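Local coordinates for periplasmic sensor hybrid histidine kinase (Anaeromyxobacter dehalogenans, PDB 4K0D), which probably acts as a membrane-bound sensor kinase that autophosphorylates on histidine using ATP, this chain being its zinc-binding periplasmic sensor domain, at residues Gly17-Ala22 / Ala136-Ala141; Ser34-Ala39 / Met49-Ala54; Ala64-Leu69 / Arg128-Leu133; Leu83-Pro88 / Glu121-Leu126; Thr98-Gly103 / Ser107-Arg112. All blocks are in the same frame, centred on the assembly; numbering follows the deposited sequence. Where two conformers were deposited one is given.

Contact 1. Residues Gly17-Ala22 / Ala136-Ala141. With ZN (zinc ion), chain K.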
# COMPACT_ATOMS: atom_id res chain seq x y z
N GLY B 17 -1.25 5.89 4.63
CA GLY B 17 -1.72 5.46 3.34
C GLY B 17 -0.75 5.79 2.22
O GLY B 17 -0.37 4.93 1.46
N PRO B 18 -0.36 7.05 2.10
CA PRO B 18 0.57 7.46 1.05
C PRO B 18 1.90 6.76 1.13
O PRO B 18 2.49 6.43 0.09
CB PRO B 18 0.76 8.94 1.32
CG PRO B 18 -0.49 9.35 2.04
CD PRO B 18 -0.99 8.19 2.79
N ARG B 19 2.38 6.53 2.35
CA ARG B 19 3.67 5.88 2.49
C ARG B 19 3.55 4.46 2.01
O ARG B 19 4.42 3.93 1.28
CB ARG B 19 4.15 5.93 3.93
CG ARG B 19 5.51 5.29 4.18
CD ARG B 19 6.07 5.60 5.59
NE ARG B 19 5.03 5.49 6.63
CZ ARG B 19 4.74 6.45 7.53
NH1 ARG B 19 5.38 7.62 7.56
NH2 ARG B 19 3.78 6.23 8.43
N ALA B 20 2.44 3.83 2.35
CA ALA B 20 2.27 2.43 1.96
C ALA B 20 2.17 2.36 0.44
O ALA B 20 2.62 1.39 -0.19
CB ALA B 20 1.05 1.87 2.56
N ALA B 21 1.52 3.36 -0.13
CA ALA B 21 1.24 3.37 -1.55
C ALA B 21 2.55 3.54 -2.29
O ALA B 21 2.77 2.91 -3.31
CB ALA B 21 0.24 4.49 -1.91
N ALA B 22 3.41 4.40 -1.76
CA ALA B 22 4.66 4.72 -2.42
C ALA B 22 5.65 3.54 -2.36
O ALA B 22 6.48 3.35 -3.25
CB ALA B 22 5.27 5.98 -1.78
N ALA B 136 4.33 -2.33 11.41
CA ALA B 136 4.32 -2.62 12.85
C ALA B 136 4.45 -1.31 13.57
O ALA B 136 3.74 -1.08 14.56
CB ALA B 136 5.45 -3.56 13.21
N HIS B 137 5.27 -0.40 13.06
CA HIS B 137 5.41 0.88 13.74
C HIS B 137 4.13 1.72 13.63
O HIS B 137 3.69 2.29 14.61
CB HIS B 137 6.62 1.64 13.23
CG HIS B 137 6.65 3.09 13.63
ND1 HIS B 137 7.55 3.60 14.54
CD2 HIS B 137 5.94 4.15 13.18
CE1 HIS B 137 7.38 4.90 14.65
NE2 HIS B 137 6.41 5.26 13.83
N ASP B 138 3.49 1.75 12.48
CA ASP B 138 2.25 2.48 12.33
C ASP B 138 1.14 1.89 13.17
O ASP B 138 0.30 2.62 13.69
CB ASP B 138 1.78 2.50 10.90
CG ASP B 138 2.72 3.26 9.97
OD1 ASP B 138 3.57 4.08 10.41
OD2 ASP B 138 2.60 3.01 8.78
N ALA B 139 1.10 0.58 13.30
CA ALA B 139 0.07 -0.05 14.11
C ALA B 139 0.24 0.35 15.62
O ALA B 139 -0.73 0.63 16.34
CB ALA B 139 0.13 -1.56 13.94
N GLY B 140 1.49 0.41 16.08
CA GLY B 140 1.76 0.82 17.46
C GLY B 140 1.47 2.32 17.66
O GLY B 140 1.01 2.74 18.72
N ALA B 141 1.72 3.15 16.65
CA ALA B 141 1.50 4.57 16.85
C ALA B 141 0.00 4.84 16.85
O ALA B 141 -0.51 5.59 17.66
CB ALA B 141 2.20 5.38 15.79
ZN ZN K . 8.80 2.35 15.67
O HOH W 1 2.96 3.32 6.03
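Arg19 and Asp138 form a salt bridge between the first long helix of this helical-bundle sensor domain, 16-42, and its last, 117-145. Arg19 spans the gap. Its CB points toward segment 136-141, and CG lies anti to the backbone N (chi1 -179°). The chain runs on extended to CD and then bends at chi3, which swings the guanidinium toward the carboxylate. NE does not meet the acid directly. It donates to a water at 3.1 Å, and that water donates to Asp138 OD2 at 2.8 Å. NH1 turns to the other side and bonds the carbonyl O of Pro70. NH2 makes the salt bridge, 2.9 Å from Asp138 OD1, and a weak hydrogen bond to Asp138 OD2 at 3.4 Å. The guanidinium and carboxylate planes are 38° apart. A single nitrogen, NH2, meets the acid directly, while the water links NE to OD2.

Asp138 OD1 also takes a hydrogen bond from Gln134 NE2, one turn earlier on the same helix. This bond probably helps fix the rotation of the carboxylate. Beside it, His137 uses its ring for metal. Glu74 OE1 binds the same zinc ion, and His137 ND1 holds that ion at 2.1 Å.

Contact 2. Residues Ser34-Ala39 / Met49-Ala54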
# COMPACT_ATOMS: atom_id res chain seq x y z
N SER B 34 12.02 -5.04 -14.64
CA SER B 34 12.43 -6.39 -14.90
C SER B 34 11.63 -7.03 -15.98
O SER B 34 12.20 -7.74 -16.79
CB SER B 34 12.31 -7.25 -13.64
OG SER B 34 13.49 -7.08 -12.91
N LEU B 35 10.33 -6.81 -15.97
CA LEU B 35 9.50 -7.47 -16.94
C LEU B 35 9.72 -6.94 -18.35
O LEU B 35 9.77 -7.72 -19.26
CB LEU B 35 8.04 -7.38 -16.58
CG LEU B 35 7.04 -7.86 -17.60
CD1 LEU B 35 5.75 -8.36 -16.97
CD2 LEU B 35 6.71 -6.69 -18.46
N THR B 36 9.87 -5.64 -18.51
CA THR B 36 10.06 -5.06 -19.84
C THR B 36 11.48 -5.37 -20.30
O THR B 36 11.72 -5.51 -21.48
CB THR B 36 9.84 -3.51 -19.86
OG1 THR B 36 10.63 -2.88 -18.84
CG2 THR B 36 8.38 -3.20 -19.61
N ALA B 37 12.43 -5.49 -19.39
CA ALA B 37 13.79 -5.73 -19.87
C ALA B 37 13.87 -7.13 -20.46
O ALA B 37 14.47 -7.37 -21.51
CB ALA B 37 14.80 -5.59 -18.77
N ARG B 38 13.23 -8.06 -19.77
CA ARG B 38 13.22 -9.44 -20.18
C ARG B 38 12.46 -9.54 -21.50
O ARG B 38 12.85 -10.30 -22.37
CB ARG B 38 12.56 -10.28 -19.09
CG ARG B 38 12.02 -11.64 -19.51
N ALA B 39 11.36 -8.80 -21.65
CA ALA B 39 10.52 -9.08 -22.78
C ALA B 39 11.27 -8.55 -23.99
O ALA B 39 11.30 -9.19 -25.00
CB ALA B 39 9.21 -8.47 -22.67
N MSE B 49 11.44 -1.90 -26.74
CA MSE B 49 12.47 -0.96 -26.32
C MSE B 49 11.77 0.25 -25.67
O MSE B 49 12.18 0.71 -24.61
CB MSE B 49 13.36 -0.49 -27.47
CG MSE B 49 14.46 0.49 -27.06
SE MSE B 49 15.47 -0.12 -25.35
CE MSE B 49 17.29 0.00 -25.96
N ASP B 50 10.70 0.76 -26.29
CA ASP B 50 9.99 1.93 -25.77
C ASP B 50 9.52 1.67 -24.35
O ASP B 50 9.65 2.53 -23.51
CB ASP B 50 8.76 2.27 -26.61
CG ASP B 50 9.13 3.01 -27.93
OD1 ASP B 50 10.24 3.57 -28.04
OD2 ASP B 50 8.28 3.08 -28.84
N ALA B 51 8.94 0.50 -24.10
CA ALA B 51 8.39 0.18 -22.79
C ALA B 51 9.47 0.09 -21.71
O ALA B 51 9.26 0.52 -20.60
CB ALA B 51 7.62 -1.12 -22.86
N LEU B 52 10.63 -0.47 -22.05
CA LEU B 52 11.72 -0.57 -21.10
C LEU B 52 12.16 0.83 -20.72
O LEU B 52 12.43 1.15 -19.54
CB LEU B 52 12.89 -1.30 -21.72
CG LEU B 52 14.20 -1.18 -20.96
CD1 LEU B 52 14.03 -1.70 -19.55
CD2 LEU B 52 15.34 -1.96 -21.70
N GLN B 53 12.25 1.66 -21.74
CA GLN B 53 12.56 3.05 -21.55
C GLN B 53 11.56 3.74 -20.65
O GLN B 53 11.93 4.47 -19.73
CB GLN B 53 12.49 3.77 -22.87
CG GLN B 53 13.54 4.76 -22.96
CD GLN B 53 14.84 4.07 -23.24
OE1 GLN B 53 14.88 2.94 -23.75
NE2 GLN B 53 15.92 4.74 -22.94
N ALA B 54 10.28 3.57 -20.98
CA ALA B 54 9.24 4.12 -20.13
C ALA B 54 9.33 3.54 -18.71
O ALA B 54 9.08 4.25 -17.75
CB ALA B 54 7.85 3.85 -20.72
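Two consecutive helices of the bundle, 16-42 and 46-68, form a helical hairpin, and this contact between Thr36, Ala37, Ala51 and Leu52 lies close to its turn. The segments 34-39 and 49-54 run nearly antiparallel, at 156°, with axes 8.4 Å apart at closest approach. The backbones come close at one point, where Thr36 CA and Leu52 CA are 5.0 Å apart. Ala37 and Ala51 are the small side chains beside this point.

Thr36 is the central residue. Its CB points toward the second helix, and its two branches do different work. The methyl CG2 meets Ala51 CB at 3.9 Å. The hydroxyl lies between the backbone N and the carbonyl carbon (chi1 53°). From there OG1 packs on the partner backbone, 3.4 Å from Leu52 CA. This is a contact with carbon. The polar need of OG1 is met within its own helix, by a hydrogen bond with the carbonyl O of His32. His32 is a zinc-binding residue of this protein, although no zinc is bound to it in this chain. Thr36 lies one turn further on.

Leu52 reaches back across the interface. CG stands anti to its backbone N (chi1 166°), which carries CD1 over to the first helix. CD1 touches Ala37 CB at 4.0 Å and lies beside Thr36 OG1 at 3.7 Å. Tyr40 packs on Leu52 as well, and Leu96 of helix 73-102 covers Ala37. Two consecutive antiparallel helices packed side by side make this a helical hairpin, one of the elements of the helical-bundle sensor domain.

Contact 3. Residues Ala64-Leu69 / Arg128-Leu133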
# COMPACT_ATOMS: atom_id res chain seq x y z
N ALA B 64 11.50 8.51 -6.35
CA ALA B 64 11.49 9.88 -5.87
C ALA B 64 10.30 10.06 -4.94
O ALA B 64 10.47 10.61 -3.84
CB ALA B 64 11.48 10.90 -7.03
N ARG B 65 9.12 9.54 -5.29
CA ARG B 65 7.97 9.63 -4.36
C ARG B 65 8.27 8.93 -3.05
O ARG B 65 7.87 9.39 -2.00
CB ARG B 65 6.71 9.02 -4.95
CG ARG B 65 6.18 9.82 -6.16
CD ARG B 65 5.11 9.00 -6.90
NE ARG B 65 4.05 8.46 -6.02
CZ ARG B 65 3.74 7.16 -5.91
NH1 ARG B 65 4.42 6.28 -6.63
NH2 ARG B 65 2.74 6.75 -5.10
N PHE B 66 8.93 7.78 -3.10
CA PHE B 66 9.21 7.05 -1.90
C PHE B 66 10.24 7.73 -1.03
O PHE B 66 10.11 7.75 0.18
CB PHE B 66 9.70 5.66 -2.23
CG PHE B 66 10.01 4.83 -1.03
CD1 PHE B 66 8.99 4.26 -0.30
CD2 PHE B 66 11.33 4.55 -0.69
CE1 PHE B 66 9.29 3.43 0.78
CE2 PHE B 66 11.64 3.73 0.36
CZ PHE B 66 10.63 3.18 1.11
N ALA B 67 11.27 8.29 -1.65
CA ALA B 67 12.28 9.02 -0.94
C ALA B 67 11.71 10.28 -0.25
O ALA B 67 12.25 10.74 0.77
CB ALA B 67 13.36 9.43 -1.88
N ALA B 68 10.61 10.82 -0.77
CA ALA B 68 10.10 12.11 -0.25
C ALA B 68 9.37 11.97 1.06
O ALA B 68 9.24 12.95 1.80
CB ALA B 68 9.20 12.77 -1.25
N LEU B 69 8.85 10.78 1.38
CA LEU B 69 7.96 10.65 2.54
C LEU B 69 8.74 10.38 3.83
O LEU B 69 9.77 9.69 3.80
CB LEU B 69 6.97 9.52 2.31
CG LEU B 69 5.99 9.81 1.20
CD1 LEU B 69 5.15 8.56 0.74
CD2 LEU B 69 5.07 11.00 1.60
N ARG B 128 10.12 -5.16 1.03
CA ARG B 128 9.09 -5.85 1.77
C ARG B 128 9.42 -5.88 3.27
O ARG B 128 8.53 -5.82 4.13
CB ARG B 128 8.87 -7.25 1.19
CG ARG B 128 8.01 -7.25 -0.06
CD ARG B 128 8.30 -8.45 -0.97
NE ARG B 128 7.64 -8.29 -2.27
CZ ARG B 128 7.88 -9.06 -3.33
NH1 ARG B 128 8.76 -10.05 -3.25
NH2 ARG B 128 7.23 -8.83 -4.47
N THR B 129 10.70 -5.93 3.60
CA THR B 129 11.05 -5.87 5.03
C THR B 129 10.67 -4.50 5.56
O THR B 129 10.06 -4.38 6.64
CB THR B 129 12.57 -6.15 5.36
OG1 THR B 129 12.88 -7.48 4.94
CG2 THR B 129 12.78 -6.12 6.85
N PHE B 130 11.07 -3.47 4.83
CA PHE B 130 10.66 -2.12 5.16
C PHE B 130 9.15 -2.01 5.36
O PHE B 130 8.68 -1.39 6.29
CB PHE B 130 11.04 -1.12 4.08
CG PHE B 130 10.42 0.22 4.31
CD1 PHE B 130 9.11 0.46 3.92
CD2 PHE B 130 11.12 1.21 4.95
CE1 PHE B 130 8.53 1.70 4.16
CE2 PHE B 130 10.56 2.44 5.18
CZ PHE B 130 9.25 2.69 4.78
N GLY B 131 8.37 -2.62 4.48
CA GLY B 131 6.93 -2.52 4.63
C GLY B 131 6.46 -3.16 5.94
O GLY B 131 5.58 -2.66 6.60
N ALA B 132 7.05 -4.29 6.30
CA ALA B 132 6.59 -5.01 7.46
C ALA B 132 6.96 -4.23 8.71
O ALA B 132 6.16 -4.11 9.65
CB ALA B 132 7.21 -6.48 7.48
N LEU B 133 8.16 -3.67 8.74
CA LEU B 133 8.53 -2.92 9.92
C LEU B 133 7.67 -1.66 10.05
O LEU B 133 7.22 -1.32 11.12
CB LEU B 133 9.99 -2.48 9.85
CG LEU B 133 11.07 -3.49 9.49
CD1 LEU B 133 12.41 -2.77 9.62
CD2 LEU B 133 11.02 -4.77 10.34
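Phe66 and Phe130 make an aromatic contact in the core of the helical bundle, joining helix 46-68 to helix 117-145. It is a T-shaped, edge-to-face pair. The ring centroids are 5.2 Å apart and the planes meet at 74°. Phe66 supplies the edge and Phe130 the face. Phe66 CZ stands over the centre of the Phe130 ring, 3.9 Å above its plane. Phe66 CE1 is the neighbouring edge atom and lies 3.9 Å from Phe130 CE1. The slightly positive C-H edge of one ring thus meets the electron-rich face of the other.

The apolar packing rests on the same two residues. Their backbones are far apart, with Phe66 CA and Phe130 CA separated by 11.7 Å. Both side chains point inward and approach from opposite directions. In each, CG is anti to the backbone N (chi1 180° for Phe66, 171° for Phe130), which extends both rings into the gap.

A cation-pi interaction adds to the Phe66 ring, with Lys71 as its partner. Lys71 NZ also bonds the carbonyl O atoms of Phe66 and Leu69, so it ties down the end of this helix.

Leu26 of helix 16-42 and Ser79 of helix 73-102 both touch Phe66. The ring pair itself joins helix 46-68 to helix 117-145, the second and last long helices of the bundle.

Contact 4. Residues Leu83-Pro88 / Glu121-Leu126. With NA (sodium ion), chain L.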
# COMPACT_ATOMS: atom_id res chain seq x y z
N LEU B 83 16.98 2.99 -1.61
CA LEU B 83 17.11 4.06 -2.61
C LEU B 83 18.47 4.01 -3.30
O LEU B 83 18.57 4.31 -4.47
CB LEU B 83 16.86 5.44 -2.00
CG LEU B 83 15.40 5.53 -1.60
CD1 LEU B 83 15.15 6.69 -0.65
CD2 LEU B 83 14.49 5.69 -2.82
N ALA B 84 19.51 3.61 -2.58
CA ALA B 84 20.81 3.58 -3.20
C ALA B 84 20.87 2.42 -4.15
O ALA B 84 21.77 2.36 -4.99
CB ALA B 84 21.88 3.46 -2.16
N ALA B 85 19.98 1.44 -3.99
CA ALA B 85 20.05 0.27 -4.86
C ALA B 85 19.50 0.56 -6.26
O ALA B 85 19.70 -0.22 -7.18
CB ALA B 85 19.31 -0.87 -4.26
N VAL B 86 18.77 1.66 -6.40
CA VAL B 86 17.98 1.89 -7.61
C VAL B 86 18.88 2.23 -8.80
O VAL B 86 18.80 1.56 -9.78
CB VAL B 86 16.88 2.92 -7.42
CG1 VAL B 86 16.29 3.36 -8.76
CG2 VAL B 86 15.76 2.33 -6.49
N PRO B 87 19.76 3.23 -8.66
CA PRO B 87 20.64 3.60 -9.76
C PRO B 87 21.46 2.42 -10.31
O PRO B 87 21.55 2.29 -11.54
CB PRO B 87 21.55 4.66 -9.13
CG PRO B 87 20.71 5.23 -8.00
CD PRO B 87 20.03 4.01 -7.45
N PRO B 88 22.04 1.57 -9.43
CA PRO B 88 22.81 0.46 -9.98
C PRO B 88 21.90 -0.49 -10.77
O PRO B 88 22.28 -1.08 -11.79
CB PRO B 88 23.38 -0.28 -8.74
CG PRO B 88 23.24 0.61 -7.62
CD PRO B 88 22.17 1.65 -7.96
N GLU B 121 15.71 -9.05 -6.71
CA GLU B 121 15.18 -9.78 -5.55
C GLU B 121 15.67 -9.18 -4.26
O GLU B 121 14.99 -9.18 -3.27
CB GLU B 121 15.60 -11.24 -5.62
CG GLU B 121 14.84 -11.98 -6.67
CD GLU B 121 13.37 -11.98 -6.38
OE1 GLU B 121 12.98 -12.41 -5.28
OE2 GLU B 121 12.58 -11.56 -7.25
N GLU B 122 16.88 -8.69 -4.27
CA GLU B 122 17.43 -8.11 -3.09
C GLU B 122 16.66 -6.81 -2.78
O GLU B 122 16.18 -6.56 -1.66
CB GLU B 122 18.90 -7.86 -3.31
CG GLU B 122 19.61 -7.24 -2.18
CD GLU B 122 21.12 -7.42 -2.28
OE1 GLU B 122 21.58 -8.22 -3.15
OE2 GLU B 122 21.83 -6.76 -1.50
N LEU B 123 16.50 -5.99 -3.79
CA LEU B 123 15.79 -4.74 -3.62
C LEU B 123 14.37 -5.03 -3.17
O LEU B 123 13.83 -4.37 -2.28
CB LEU B 123 15.80 -4.00 -4.94
CG LEU B 123 15.29 -2.58 -4.94
CD1 LEU B 123 15.63 -1.79 -3.70
CD2 LEU B 123 15.90 -1.93 -6.19
N LEU B 124 13.74 -6.03 -3.77
CA LEU B 124 12.36 -6.27 -3.39
C LEU B 124 12.29 -6.81 -1.98
O LEU B 124 11.34 -6.54 -1.25
CB LEU B 124 11.71 -7.25 -4.30
CG LEU B 124 11.52 -6.72 -5.72
CD1 LEU B 124 11.01 -7.85 -6.61
CD2 LEU B 124 10.54 -5.51 -5.65
N SER B 125 13.31 -7.58 -1.60
CA SER B 125 13.33 -8.15 -0.27
C SER B 125 13.40 -7.01 0.76
O SER B 125 12.63 -6.98 1.73
CB SER B 125 14.50 -9.11 -0.11
OG SER B 125 14.73 -9.36 1.27
N LEU B 126 14.38 -6.11 0.58
CA LEU B 126 14.48 -4.95 1.40
C LEU B 126 13.15 -4.22 1.48
O LEU B 126 12.70 -3.83 2.56
CB LEU B 126 15.50 -3.98 0.83
CG LEU B 126 16.94 -4.36 1.04
CD1 LEU B 126 17.85 -3.32 0.35
CD2 LEU B 126 17.25 -4.45 2.52
NA NA L . 10.60 -12.91 -5.44
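Ala85 and Val86 meet Leu123 just before helix 73-102 is kinked by two successive prolines, Pro87 and Pro88. Neither proline N can donate a hydrogen bond to the turn before. The contact therefore falls at the start of this kink.

Leu123 fills the space between the helices. Its CB points toward helix 73-102, and CG is anti to the backbone N (chi1 -171°), so the two methyls reach across the gap. CD1 lies 3.8 Å from Ala85 CB. CD2 is farther from the same methyl, at 4.1 Å. It also meets Val86 CG2 at 4.3 Å, a looser touch. The forked end of Leu123 thus sits against the small Ala85 with Val86 beside it. Ala85 CA and Leu123 CA are the nearest pair of backbone carbons, 6.7 Å apart.

Other helices complete the core here. Val30 of helix 16-42 packs on Leu123, and Leu59 of helix 46-68 packs on Val86.

Glu121 has a different role and takes no part in the packing. Its chain bends at chi2, and OE1 binds a sodium ion at 2.4 Å. Glu121 is also a zinc-binding residue, although no zinc is bound to it in this chain.

The contact between these two segments is apolar. Its stability probably comes from burying methyl groups, and no polar pair between these segments fixes their register. The ion-binding carboxylate is kept apart from this apolar contact.

Contact 5. Residues Thr98-Gly103 / Ser107-Arg112; sequences TAVATG and SAIRAR
Segment 98-103 holds the last turn of helix 73-102 and the glycine after it, and segment 107-112 belongs to the short helix 106-114 that follows. The chain turns back on itself in between. Gly103 is the first residue to leave helical geometry, with positive phi (98°). Its N bonds back to Val100 O and, weakly, to Ala99 O, which gives a Schellman motif. Ala99 CA and Ile109 CA are the nearest alpha carbons of the two segments, 6.2 Å apart. Thr102 folds back over the last turn. Its OG1 donates to Thr98 O at 3.0 Å, while its backbone N bonds the same oxygen at 2.9 Å from the opposite face of the carbonyl plane. Two donors thus grip one carbonyl close to the helix end.

Ile109 carries the contact. Its CG1 stands beside the backbone N (chi1 -75°), and the chain then extends so that CD1 reaches the first helix. CD1 rests on the backbone there, 3.7 Å from Val100 CA and 3.8 Å from Ala99 O. Along the way CG1 touches Ala99 CB at 4.0 Å. The other branch, CG2, meets Val100 CG2 at 3.9 Å. The Val100 and Ile109 side chains cross at about a right angle.

Tyr40 and Ala41 of helix 16-42 back Val100, and Leu96 adds to Ile109. Through Ile109 the short helix 106-114 packs on the C-terminal turn of helix 73-102. Only carbon groups and one carbonyl oxygen meet across the pair, so its cohesion probably comes from hydrophobic packing, with the hydrogen bonds made within each segment.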
# COMPACT_ATOMS: atom_id res chain seq x y z
N THR B 98 20.90 -1.73 -24.04
CA THR B 98 21.81 -1.19 -24.99
C THR B 98 22.49 -2.37 -25.70
O THR B 98 22.80 -2.34 -26.89
CB THR B 98 22.80 -0.27 -24.23
OG1 THR B 98 23.23 0.78 -25.08
CG2 THR B 98 24.00 -1.04 -23.76
N ALA B 99 22.66 -3.46 -24.97
CA ALA B 99 23.28 -4.63 -25.56
C ALA B 99 22.37 -5.27 -26.62
O ALA B 99 22.81 -5.61 -27.71
CB ALA B 99 23.63 -5.62 -24.50
N VAL B 100 21.10 -5.43 -26.28
CA VAL B 100 20.14 -5.93 -27.22
C VAL B 100 20.11 -4.96 -28.37
O VAL B 100 20.19 -5.35 -29.51
CB VAL B 100 18.76 -6.11 -26.59
CG1 VAL B 100 17.73 -6.47 -27.66
CG2 VAL B 100 18.81 -7.22 -25.49
N ALA B 101 20.08 -3.67 -28.12
CA ALA B 101 19.92 -2.75 -29.24
C ALA B 101 21.10 -2.75 -30.22
O ALA B 101 20.90 -2.73 -31.41
CB ALA B 101 19.66 -1.31 -28.74
N THR B 102 22.33 -2.73 -29.71
CA THR B 102 23.51 -2.55 -30.53
C THR B 102 23.88 -3.85 -31.18
O THR B 102 24.87 -3.90 -31.91
CB THR B 102 24.72 -2.18 -29.72
OG1 THR B 102 24.95 -3.21 -28.75
CG2 THR B 102 24.52 -0.85 -28.99
N GLY B 103 23.12 -4.91 -30.93
CA GLY B 103 23.29 -6.10 -31.74
C GLY B 103 24.16 -7.13 -31.10
O GLY B 103 24.90 -7.86 -31.76
N SER B 107 25.39 -14.64 -26.25
CA SER B 107 26.03 -14.92 -24.95
C SER B 107 26.13 -13.70 -24.03
O SER B 107 25.80 -13.79 -22.85
CB SER B 107 27.44 -15.49 -25.15
OG SER B 107 28.43 -14.46 -25.04
N ALA B 108 26.63 -12.58 -24.56
CA ALA B 108 26.87 -11.38 -23.77
C ALA B 108 25.55 -10.85 -23.18
O ALA B 108 25.50 -10.40 -22.03
CB ALA B 108 27.56 -10.32 -24.60
N ILE B 109 24.49 -10.95 -23.99
CA ILE B 109 23.17 -10.52 -23.61
C ILE B 109 22.61 -11.42 -22.51
O ILE B 109 22.01 -10.92 -21.56
CB ILE B 109 22.22 -10.49 -24.83
CG1 ILE B 109 22.53 -9.28 -25.72
CG2 ILE B 109 20.78 -10.41 -24.38
CD1 ILE B 109 21.74 -9.25 -27.06
N ARG B 110 22.80 -12.72 -22.62
CA ARG B 110 22.44 -13.59 -21.52
C ARG B 110 23.19 -13.18 -20.25
O ARG B 110 22.62 -13.22 -19.16
CB ARG B 110 22.71 -15.06 -21.86
N ALA B 111 24.44 -12.75 -20.35
CA ALA B 111 25.17 -12.34 -19.14
C ALA B 111 24.56 -11.08 -18.49
O ALA B 111 24.32 -11.02 -17.29
CB ALA B 111 26.61 -12.08 -19.45
N ARG B 112 24.36 -10.05 -19.28
CA ARG B 112 23.77 -8.83 -18.77
C ARG B 112 22.42 -9.15 -18.19
O ARG B 112 22.03 -8.53 -17.21
CB ARG B 112 23.59 -7.82 -19.89
CG ARG B 112 24.88 -7.42 -20.51
CD ARG B 112 25.64 -6.55 -19.58

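In the fold
The contacts follow the long axis of the helical bundle. Contacts 1 and 5 lie toward opposite ends, with centres about 40 Å apart. Contact 3 touches contact 1, centres about 9 Å apart, where Leu69 packs on Pro18, Arg19 and Ala22. It also touches contact 4, centres about 11 Å apart, through Leu83 against Phe66 and Ala67. At the other end, Met49 of contact 2, a selenomethionine, meets Ala101 of contact 5. Contacts 2 to 5 all lie within the chain loop closed by contact 1. Metal sites are spread along the bundle: contact 1 holds a zinc ligand, and the Thr36 side chain in contact 2 is about 6 Å from another zinc ion.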